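Local coordinates for minor structural protein 5 (Lactococcus phage Tuc2009, PDB 5E7T) that probably serves as a component of the phage baseplate, with a galactose-binding-like domain that may help it recognise saccharides on the host cell surface, at residues I75-G83 / I147-T157; N98-F108 / F165-I175. All coordinates share one frame; numbering follows the deposited sequence.

Contact 1. Residues I75-G83 / I147-T157; sequences IQPINYKPG and IPPYEDPSVGT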
loop_
_atom_site.group_PDB
_atom_site.type_symbol
_atom_site.label_atom_id
_atom_site.label_comp_id
_atom_site.label_asym_id
_atom_site.label_seq_id
_atom_site.Cartn_x
_atom_site.Cartn_y
_atom_site.Cartn_z
ATOM N N ILE B 75 27.773 -24.560 27.765
ATOM C CA ILE B 75 26.485 -24.913 28.341
ATOM C C ILE B 75 26.512 -25.001 29.878
ATOM O O ILE B 75 27.500 -25.428 30.485
ATOM C CB ILE B 75 25.947 -26.208 27.676
ATOM C CG1 ILE B 75 26.993 -27.358 27.740
ATOM C CG2 ILE B 75 25.483 -25.904 26.223
ATOM C CD1 ILE B 75 26.464 -28.666 27.614
ATOM N N GLN B 76 25.390 -24.605 30.482
ATOM C CA GLN B 76 25.178 -24.558 31.914
ATOM C C GLN B 76 25.334 -25.906 32.577
ATOM O O GLN B 76 24.841 -26.898 32.043
ATOM C CB GLN B 76 23.832 -23.910 32.234
ATOM C CG GLN B 76 23.791 -22.417 31.911
ATOM C CD GLN B 76 24.928 -21.676 32.552
ATOM O OE1 GLN B 76 25.022 -21.598 33.777
ATOM N NE2 GLN B 76 25.875 -21.217 31.736
ATOM N N PRO B 77 26.020 -25.953 33.742
ATOM C CA PRO B 77 26.298 -27.240 34.385
ATOM C C PRO B 77 25.092 -28.044 34.842
ATOM O O PRO B 77 25.221 -29.229 35.112
ATOM C CB PRO B 77 27.208 -26.859 35.549
ATOM C CG PRO B 77 26.961 -25.440 35.799
ATOM C CD PRO B 77 26.667 -24.846 34.479
ATOM N N ILE B 78 23.925 -27.461 34.870
ATOM C CA ILE B 78 22.761 -28.241 35.286
ATOM C C ILE B 78 22.202 -29.110 34.144
ATOM O O ILE B 78 21.140 -29.721 34.291
ATOM C CB ILE B 78 21.693 -27.328 35.929
ATOM C CG1 ILE B 78 21.238 -26.222 34.960
ATOM C CG2 ILE B 78 22.222 -26.758 37.249
ATOM C CD1 ILE B 78 19.953 -26.506 34.310
ATOM N N ASN B 79 22.894 -29.109 32.996
ATOM C CA ASN B 79 22.518 -29.877 31.823
ATOM C C ASN B 79 23.267 -31.176 31.824
ATOM O O ASN B 79 22.799 -32.142 31.226
ATOM C CB ASN B 79 22.812 -29.105 30.563
ATOM C CG ASN B 79 21.689 -28.211 30.161
ATOM O OD1 ASN B 79 20.614 -28.653 29.713
ATOM N ND2 ASN B 79 21.925 -26.936 30.307
ATOM N N TYR B 80 24.417 -31.214 32.513
ATOM C CA TYR B 80 25.229 -32.427 32.634
ATOM C C TYR B 80 24.433 -33.466 33.482
ATOM O O TYR B 80 23.827 -33.075 34.481
ATOM C CB TYR B 80 26.588 -32.094 33.299
ATOM C CG TYR B 80 27.409 -30.926 32.750
ATOM C CD1 TYR B 80 27.390 -30.606 31.396
ATOM C CD2 TYR B 80 28.327 -30.252 33.559
ATOM C CE1 TYR B 80 28.200 -29.590 30.877
ATOM C CE2 TYR B 80 29.168 -29.261 33.046
ATOM C CZ TYR B 80 29.099 -28.928 31.705
ATOM O OH TYR B 80 29.888 -27.915 31.196
ATOM N N LYS B 81 24.362 -34.740 33.059
ATOM C CA LYS B 81 23.635 -35.789 33.807
ATOM C C LYS B 81 24.493 -36.218 35.005
ATOM O O LYS B 81 25.664 -36.534 34.778
ATOM C CB LYS B 81 23.420 -37.071 32.956
ATOM C CG LYS B 81 22.621 -36.962 31.664
ATOM C CD LYS B 81 22.906 -38.168 30.729
ATOM C CE LYS B 81 21.884 -39.290 30.783
ATOM N NZ LYS B 81 21.910 -40.055 32.068
ATOM N N PRO B 82 23.943 -36.341 36.250
ATOM C CA PRO B 82 24.758 -36.830 37.383
ATOM C C PRO B 82 25.396 -38.193 37.107
ATOM O O PRO B 82 24.771 -39.054 36.475
ATOM C CB PRO B 82 23.739 -36.930 38.528
ATOM C CG PRO B 82 22.689 -35.994 38.194
ATOM C CD PRO B 82 22.566 -36.055 36.696
ATOM N N GLY B 83 26.638 -38.369 37.553
ATOM C CA GLY B 83 27.374 -39.614 37.356
ATOM C C GLY B 83 28.215 -39.657 36.094
ATOM O O GLY B 83 29.090 -40.509 35.979
ATOM N N ILE B 147 30.014 -35.793 37.733
ATOM C CA ILE B 147 28.890 -34.885 37.930
ATOM C C ILE B 147 28.105 -35.273 39.178
ATOM O O ILE B 147 27.659 -36.422 39.284
ATOM C CB ILE B 147 28.017 -34.754 36.651
ATOM C CG1 ILE B 147 28.842 -34.291 35.440
ATOM C CG2 ILE B 147 26.813 -33.851 36.884
ATOM C CD1 ILE B 147 29.573 -32.946 35.605
ATOM N N PRO B 148 27.991 -34.352 40.162
ATOM C CA PRO B 148 27.250 -34.683 41.389
ATOM C C PRO B 148 25.728 -34.692 41.152
ATOM O O PRO B 148 25.233 -34.117 40.154
ATOM C CB PRO B 148 27.678 -33.575 42.350
ATOM C CG PRO B 148 27.923 -32.412 41.463
ATOM C CD PRO B 148 28.483 -32.957 40.191
ATOM N N PRO B 149 24.950 -35.326 42.061
ATOM C CA PRO B 149 23.500 -35.347 41.866
ATOM C C PRO B 149 22.894 -33.954 41.949
ATOM O O PRO B 149 23.417 -33.088 42.672
ATOM C CB PRO B 149 23.006 -36.282 42.969
ATOM C CG PRO B 149 24.030 -36.224 43.989
ATOM C CD PRO B 149 25.324 -36.053 43.287
ATOM N N TYR B 150 21.785 -33.749 41.194
ATOM C CA TYR B 150 21.087 -32.476 41.138
ATOM C C TYR B 150 20.692 -32.022 42.523
ATOM O O TYR B 150 20.345 -32.853 43.363
ATOM C CB TYR B 150 19.842 -32.561 40.242
ATOM C CG TYR B 150 20.081 -32.845 38.770
ATOM C CD1 TYR B 150 20.895 -32.019 38.002
ATOM C CD2 TYR B 150 19.383 -33.856 38.117
ATOM C CE1 TYR B 150 21.083 -32.251 36.634
ATOM C CE2 TYR B 150 19.556 -34.096 36.752
ATOM C CZ TYR B 150 20.403 -33.287 36.008
ATOM O OH TYR B 150 20.579 -33.534 34.662
ATOM N N GLU B 151 20.785 -30.702 42.758
ATOM C CA GLU B 151 20.402 -29.990 43.987
ATOM C C GLU B 151 18.966 -29.474 43.827
ATOM O O GLU B 151 18.354 -29.707 42.777
ATOM C CB GLU B 151 21.320 -28.772 44.158
ATOM C CG GLU B 151 22.726 -29.110 44.585
ATOM C CD GLU B 151 22.864 -29.450 46.052
ATOM O OE1 GLU B 151 21.984 -29.062 46.856
ATOM O OE2 GLU B 151 23.879 -30.088 46.404
ATOM N N ASP B 152 18.448 -28.707 44.817
ATOM C CA ASP B 152 17.125 -28.078 44.702
ATOM C C ASP B 152 17.173 -27.095 43.514
ATOM O O ASP B 152 18.264 -26.586 43.216
ATOM C CB ASP B 152 16.756 -27.332 45.989
ATOM C CG ASP B 152 15.271 -27.041 46.096
ATOM O OD1 ASP B 152 14.480 -28.005 46.133
ATOM O OD2 ASP B 152 14.895 -25.852 46.063
ATOM N N PRO B 153 16.067 -26.849 42.764
ATOM C CA PRO B 153 16.172 -25.947 41.593
ATOM C C PRO B 153 16.539 -24.526 41.977
ATOM O O PRO B 153 17.074 -23.787 41.152
ATOM C CB PRO B 153 14.781 -26.017 40.947
ATOM C CG PRO B 153 14.131 -27.227 41.524
ATOM C CD PRO B 153 14.688 -27.356 42.913
ATOM N N SER B 154 16.281 -24.171 43.253
ATOM C CA SER B 154 16.601 -22.871 43.818
ATOM C C SER B 154 18.126 -22.691 43.927
ATOM O O SER B 154 18.588 -21.552 43.932
ATOM C CB SER B 154 15.935 -22.699 45.176
ATOM O OG SER B 154 16.455 -23.612 46.126
ATOM N N VAL B 155 18.901 -23.801 44.004
ATOM C CA VAL B 155 20.363 -23.759 44.113
ATOM C C VAL B 155 20.973 -23.483 42.743
ATOM O O VAL B 155 20.811 -24.287 41.803
ATOM C CB VAL B 155 20.985 -24.995 44.814
ATOM C CG1 VAL B 155 22.483 -24.813 45.016
ATOM C CG2 VAL B 155 20.306 -25.267 46.147
ATOM N N GLY B 156 21.663 -22.340 42.668
ATOM C CA GLY B 156 22.319 -21.858 41.466
ATOM C C GLY B 156 23.707 -22.416 41.258
ATOM O O GLY B 156 24.174 -23.227 42.055
ATOM N N THR B 157 24.354 -22.019 40.137
ATOM C CA THR B 157 25.716 -22.404 39.787
ATOM C C THR B 157 26.565 -21.163 39.439
ATOM O O THR B 157 26.041 -20.038 39.349
ATOM C CB THR B 157 25.754 -23.455 38.665
ATOM O OG1 THR B 157 25.396 -22.846 37.425
ATOM C CG2 THR B 157 24.906 -24.696 38.957
#
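Gly83 N donates a nearly straight hydrogen bond to Ile147 O (2.8 Å, 165° at the hydrogen), and round this bond the backbones come closest, with the CA atoms of Pro82 and Ile147 4.6 Å apart; at the other end Pro77 and Thr157 lie wider apart. The two segments are largely irregular loops that join strands of the two sheets in a domain of the BppA family, whose clan has the galactose-binding jelly-roll fold. Ile147 packs on Tyr80. Its CG1 lies beside its own backbone N, anti to the carbonyl carbon (chi1 -57°), which, with a second bend at chi2, brings CD1 against Tyr80 CD2 at 3.6 Å, the two side chains crossing at about a right angle. Ile147 CB and CG2 pack meanwhile over Lys81 O and Pro82 CA. Pro82 packs against both Pro149 and Tyr150: its CB rests 3.7 Å from Pro149 CA, while its CD stands over one face of the Tyr150 ring, 3.9 Å from the centroid, in a CH-pi contact displaced toward the rim. At the far end Thr157 faces the Pro77 ring, with OG1 3.4 Å from Pro77 CG, and its methyl CG2 meets Ile78 CG2 at 3.8 Å. A bond from Asn79 N to Gln76 O folds the backbone round Pro77 and Ile78. The phenol of Tyr80 leads away from the second loop to bond Gln182, and weakly Gln112, while Tyr150 OH has a weak bond to a basic side chain of another protein's chain. A backbone bond between Ile147 and Asp84 continues the pairing toward strands 139-146 and 85-98 of the five-stranded sheet, while Pro77, Tyr80, Ile147 and Thr157 all pack on Ile122 of strand 121-126 in the four-stranded sheet.

Contact 2. Residues N98-F108 / F165-I175; sequences NVPAGTTISAF and FFGQQEGSFTI. With SO4 (sulfate ion), chain H.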
loop_
_atom_site.group_PDB
_atom_site.type_symbol
_atom_site.label_atom_id
_atom_site.label_comp_id
_atom_site.label_asym_id
_atom_site.label_seq_id
_atom_site.Cartn_x
_atom_site.Cartn_y
_atom_site.Cartn_z
ATOM N N ASN B 98 54.834 -14.115 44.226
ATOM C CA ASN B 98 55.182 -13.318 45.410
ATOM C C ASN B 98 54.262 -13.628 46.557
ATOM O O ASN B 98 53.327 -12.879 46.828
ATOM C CB ASN B 98 55.218 -11.809 45.100
ATOM C CG ASN B 98 55.954 -11.449 43.819
ATOM O OD1 ASN B 98 55.332 -11.095 42.803
ATOM N ND2 ASN B 98 57.288 -11.550 43.831
ATOM N N VAL B 99 54.511 -14.767 47.202
ATOM C CA VAL B 99 53.748 -15.267 48.339
ATOM C C VAL B 99 54.718 -15.435 49.533
ATOM O O VAL B 99 55.559 -16.346 49.560
ATOM C CB VAL B 99 52.976 -16.559 47.982
ATOM C CG1 VAL B 99 52.279 -17.139 49.203
ATOM C CG2 VAL B 99 51.973 -16.310 46.863
ATOM N N PRO B 100 54.614 -14.529 50.525
ATOM C CA PRO B 100 55.534 -14.562 51.671
ATOM C C PRO B 100 55.381 -15.766 52.594
ATOM O O PRO B 100 54.572 -16.662 52.328
ATOM C CB PRO B 100 55.235 -13.248 52.400
ATOM C CG PRO B 100 54.506 -12.414 51.430
ATOM C CD PRO B 100 53.708 -13.376 50.621
ATOM N N ALA B 101 56.180 -15.776 53.683
ATOM C CA ALA B 101 56.230 -16.822 54.698
ATOM C C ALA B 101 54.884 -17.106 55.387
ATOM O O ALA B 101 54.419 -18.259 55.397
ATOM C CB ALA B 101 57.286 -16.483 55.729
ATOM N N GLY B 102 54.278 -16.057 55.946
ATOM C CA GLY B 102 53.017 -16.169 56.667
ATOM C C GLY B 102 51.813 -16.472 55.809
ATOM O O GLY B 102 50.804 -16.965 56.320
ATOM N N THR B 103 51.921 -16.195 54.499
ATOM C CA THR B 103 50.830 -16.330 53.540
ATOM C C THR B 103 50.700 -17.757 52.969
ATOM O O THR B 103 51.649 -18.344 52.443
ATOM C CB THR B 103 50.932 -15.247 52.474
ATOM O OG1 THR B 103 51.323 -14.035 53.121
ATOM C CG2 THR B 103 49.616 -15.025 51.759
ATOM N N THR B 104 49.470 -18.262 53.067
ATOM C CA THR B 104 49.003 -19.579 52.685
ATOM C C THR B 104 48.036 -19.515 51.488
ATOM O O THR B 104 47.123 -18.680 51.446
ATOM C CB THR B 104 48.392 -20.211 53.933
ATOM O OG1 THR B 104 49.454 -20.466 54.846
ATOM C CG2 THR B 104 47.614 -21.484 53.657
ATOM N N ILE B 105 48.254 -20.417 50.526
ATOM C CA ILE B 105 47.448 -20.567 49.326
ATOM C C ILE B 105 46.432 -21.681 49.581
ATOM O O ILE B 105 46.827 -22.806 49.909
ATOM C CB ILE B 105 48.367 -20.917 48.132
ATOM C CG1 ILE B 105 49.322 -19.769 47.789
ATOM C CG2 ILE B 105 47.574 -21.393 46.920
ATOM C CD1 ILE B 105 48.705 -18.535 47.069
ATOM N N SER B 106 45.142 -21.382 49.418
ATOM C CA SER B 106 44.092 -22.382 49.552
ATOM C C SER B 106 42.995 -22.154 48.512
ATOM O O SER B 106 42.868 -21.052 47.985
ATOM C CB SER B 106 43.532 -22.412 50.966
ATOM O OG SER B 106 42.749 -21.261 51.226
ATOM N N ALA B 107 42.219 -23.216 48.215
ATOM C CA ALA B 107 41.130 -23.308 47.229
ATOM C C ALA B 107 41.559 -22.691 45.910
ATOM O O ALA B 107 40.937 -21.761 45.399
ATOM C CB ALA B 107 39.850 -22.686 47.760
ATOM N N PHE B 108 42.696 -23.176 45.413
ATOM C CA PHE B 108 43.296 -22.692 44.184
ATOM C C PHE B 108 42.874 -23.628 43.088
ATOM O O PHE B 108 43.472 -24.703 42.939
ATOM C CB PHE B 108 44.846 -22.596 44.318
ATOM C CG PHE B 108 45.546 -21.962 43.136
ATOM C CD1 PHE B 108 44.845 -21.158 42.233
ATOM C CD2 PHE B 108 46.905 -22.155 42.931
ATOM C CE1 PHE B 108 45.486 -20.594 41.126
ATOM C CE2 PHE B 108 47.555 -21.577 41.825
ATOM C CZ PHE B 108 46.841 -20.808 40.929
ATOM N N PHE B 165 44.325 -16.140 49.667
ATOM C CA PHE B 165 45.561 -15.695 50.301
ATOM C C PHE B 165 45.218 -15.350 51.744
ATOM O O PHE B 165 44.448 -14.420 52.003
ATOM C CB PHE B 165 46.141 -14.471 49.589
ATOM C CG PHE B 165 46.378 -14.590 48.101
ATOM C CD1 PHE B 165 47.593 -15.048 47.609
ATOM C CD2 PHE B 165 45.430 -14.144 47.195
ATOM C CE1 PHE B 165 47.845 -15.077 46.236
ATOM C CE2 PHE B 165 45.687 -14.166 45.827
ATOM C CZ PHE B 165 46.894 -14.628 45.358
ATOM N N PHE B 166 45.723 -16.158 52.673
ATOM C CA PHE B 166 45.469 -15.959 54.090
ATOM C C PHE B 166 46.756 -15.931 54.880
ATOM O O PHE B 166 47.694 -16.681 54.595
ATOM C CB PHE B 166 44.457 -16.975 54.633
ATOM C CG PHE B 166 43.090 -16.767 54.033
ATOM C CD1 PHE B 166 42.218 -15.824 54.562
ATOM C CD2 PHE B 166 42.699 -17.467 52.894
ATOM C CE1 PHE B 166 40.974 -15.591 53.977
ATOM C CE2 PHE B 166 41.448 -17.234 52.313
ATOM C CZ PHE B 166 40.599 -16.289 52.857
ATOM N N GLY B 167 46.798 -15.027 55.839
ATOM C CA GLY B 167 47.970 -14.794 56.654
ATOM C C GLY B 167 48.259 -13.314 56.723
ATOM O O GLY B 167 47.559 -12.509 56.093
ATOM N N GLN B 168 49.308 -12.963 57.481
ATOM C CA GLN B 168 49.731 -11.593 57.768
ATOM C C GLN B 168 49.937 -10.727 56.534
ATOM O O GLN B 168 49.324 -9.655 56.442
ATOM C CB GLN B 168 50.992 -11.605 58.642
ATOM C CG GLN B 168 50.926 -10.685 59.839
ATOM C CD GLN B 168 51.681 -11.279 61.005
ATOM O OE1 GLN B 168 51.111 -11.994 61.849
ATOM N NE2 GLN B 168 52.989 -11.016 61.063
ATOM N N GLN B 169 50.774 -11.201 55.580
ATOM C CA GLN B 169 51.122 -10.437 54.391
ATOM C C GLN B 169 50.312 -10.759 53.164
ATOM O O GLN B 169 49.674 -11.812 53.064
ATOM C CB GLN B 169 52.604 -10.581 54.083
ATOM C CG GLN B 169 53.518 -9.845 55.047
ATOM C CD GLN B 169 54.921 -10.348 54.874
ATOM O OE1 GLN B 169 55.271 -11.450 55.323
ATOM N NE2 GLN B 169 55.733 -9.586 54.154
ATOM N N GLU B 170 50.341 -9.826 52.215
ATOM C CA GLU B 170 49.662 -9.946 50.936
ATOM C C GLU B 170 50.430 -10.948 50.125
ATOM O O GLU B 170 51.665 -11.001 50.195
ATOM C CB GLU B 170 49.683 -8.593 50.211
ATOM C CG GLU B 170 48.961 -8.568 48.885
ATOM C CD GLU B 170 49.109 -7.253 48.158
ATOM O OE1 GLU B 170 50.223 -6.963 47.664
ATOM O OE2 GLU B 170 48.107 -6.506 48.090
ATOM N N GLY B 171 49.686 -11.711 49.344
ATOM C CA GLY B 171 50.228 -12.669 48.403
ATOM C C GLY B 171 49.722 -12.332 47.027
ATOM O O GLY B 171 48.586 -11.861 46.878
ATOM N N SER B 172 50.558 -12.576 46.016
ATOM C CA SER B 172 50.205 -12.355 44.604
ATOM C C SER B 172 51.007 -13.252 43.669
ATOM O O SER B 172 52.085 -13.719 44.025
ATOM C CB SER B 172 50.370 -10.888 44.204
ATOM O OG SER B 172 51.646 -10.410 44.592
ATOM N N PHE B 173 50.461 -13.508 42.486
ATOM C CA PHE B 173 51.134 -14.258 41.435
ATOM C C PHE B 173 50.590 -13.838 40.079
ATOM O O PHE B 173 49.530 -13.221 40.009
ATOM C CB PHE B 173 51.075 -15.796 41.637
ATOM C CG PHE B 173 49.702 -16.418 41.694
ATOM C CD1 PHE B 173 49.008 -16.721 40.527
ATOM C CD2 PHE B 173 49.098 -16.698 42.915
ATOM C CE1 PHE B 173 47.728 -17.270 40.586
ATOM C CE2 PHE B 173 47.812 -17.233 42.973
ATOM C CZ PHE B 173 47.138 -17.513 41.811
ATOM N N THR B 174 51.322 -14.158 39.012
ATOM C CA THR B 174 50.893 -13.893 37.647
ATOM C C THR B 174 50.927 -15.222 36.968
ATOM O O THR B 174 51.907 -15.953 37.107
ATOM C CB THR B 174 51.743 -12.831 36.999
ATOM O OG1 THR B 174 51.820 -11.705 37.888
ATOM C CG2 THR B 174 51.189 -12.409 35.683
ATOM N N ILE B 175 49.815 -15.583 36.333
ATOM C CA ILE B 175 49.601 -16.873 35.689
ATOM C C ILE B 175 49.173 -16.694 34.256
ATOM O O ILE B 175 48.407 -15.782 33.941
ATOM C CB ILE B 175 48.586 -17.735 36.504
ATOM C CG1 ILE B 175 48.522 -19.201 35.995
ATOM C CG2 ILE B 175 47.192 -17.087 36.592
ATOM C CD1 ILE B 175 47.565 -20.139 36.754
HETATM S S SO4 H . 41.919 -26.640 49.300
HETATM O O1 SO4 H . 42.208 -27.929 49.917
HETATM O O2 SO4 H . 40.501 -26.300 49.504
HETATM O O3 SO4 H . 42.765 -25.623 49.932
HETATM O O4 SO4 H . 42.196 -26.725 47.843
#
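Two short antiparallel bridges, at Asn98-Ser172 and Thr104-Phe166, tie together a pair of crossings between the sheets of the jelly-roll sandwich: 98-104 leaves the five-stranded sheet for the four-stranded one, and 166-171 makes the return. Both are hydrogen-bonded pairs. Thr104 N reaches Phe166 O at 2.8 Å and Phe166 N returns to Thr104 O at 3.1 Å; Asn98 and Ser172 likewise exchange two bonds, Ser172 N approaching Asn98 O from above its carbonyl plane, and Ile105 and Phe165 follow Thr104-Phe166 as a non-hydrogen-bonded pair. Between the bridges Gly167, with no side chain to intervene, brings its CA 3.6 Å from Gly102 O in a C-H...O contact. One side-chain bond links the loops: Thr103 OG1 donates to Gln169 O at 2.8 Å, approaching from above the carbonyl plane (55° out of it). The methyl CG2 of the same threonine lies anti to the backbone N and turns toward Phe165 CB. Alongside, the Pro100 ring lies obliquely across the extended Gln169 side chain, Pro100 CB nearing the amide OE1. Apolar side chains meet between the sheets. Ile105 and Phe165 run side by side, Ile105 CD1 touching Phe165 CE1 at 3.7 Å, and Val99 CG2 comes to the edge of that ring. Further along, Phe108 and Phe173 arrive from opposite sheets with their planes at 48°, centroids 4.9 Å apart; the Phe173 ring also meets Trp97. Elsewhere, Glu170 forms a salt bridge with Lys59; separately, Phe166 meets Trp64 edge-to-face. Where the strand turns its corner, Ala107 N donates to O3 of a sulfate ion, probably from the crystallisation liquor, at 3.0 Å.

In the fold
Contacts 1 and 2 lie at different ends of strands 85-98 and 157-166 in one domain, consistent with a jelly-roll, their centres 32 Å apart and their nearest atoms about 16 Å apart. Their segments alternate along the chain: 75-83, 98-108, 147-157, 165-175. Strand 85-98 runs from the first segment of contact 1 into the first of contact 2, and strand 157-166 joins the second segments likewise. All four segments include or border connections between the five-stranded and four-stranded sheets, so the two contacts tie the sandwich together at separate places. Contact 1 also meets chains of other proteins in the assembly, whereas no other chain of the assembly touches contact 2.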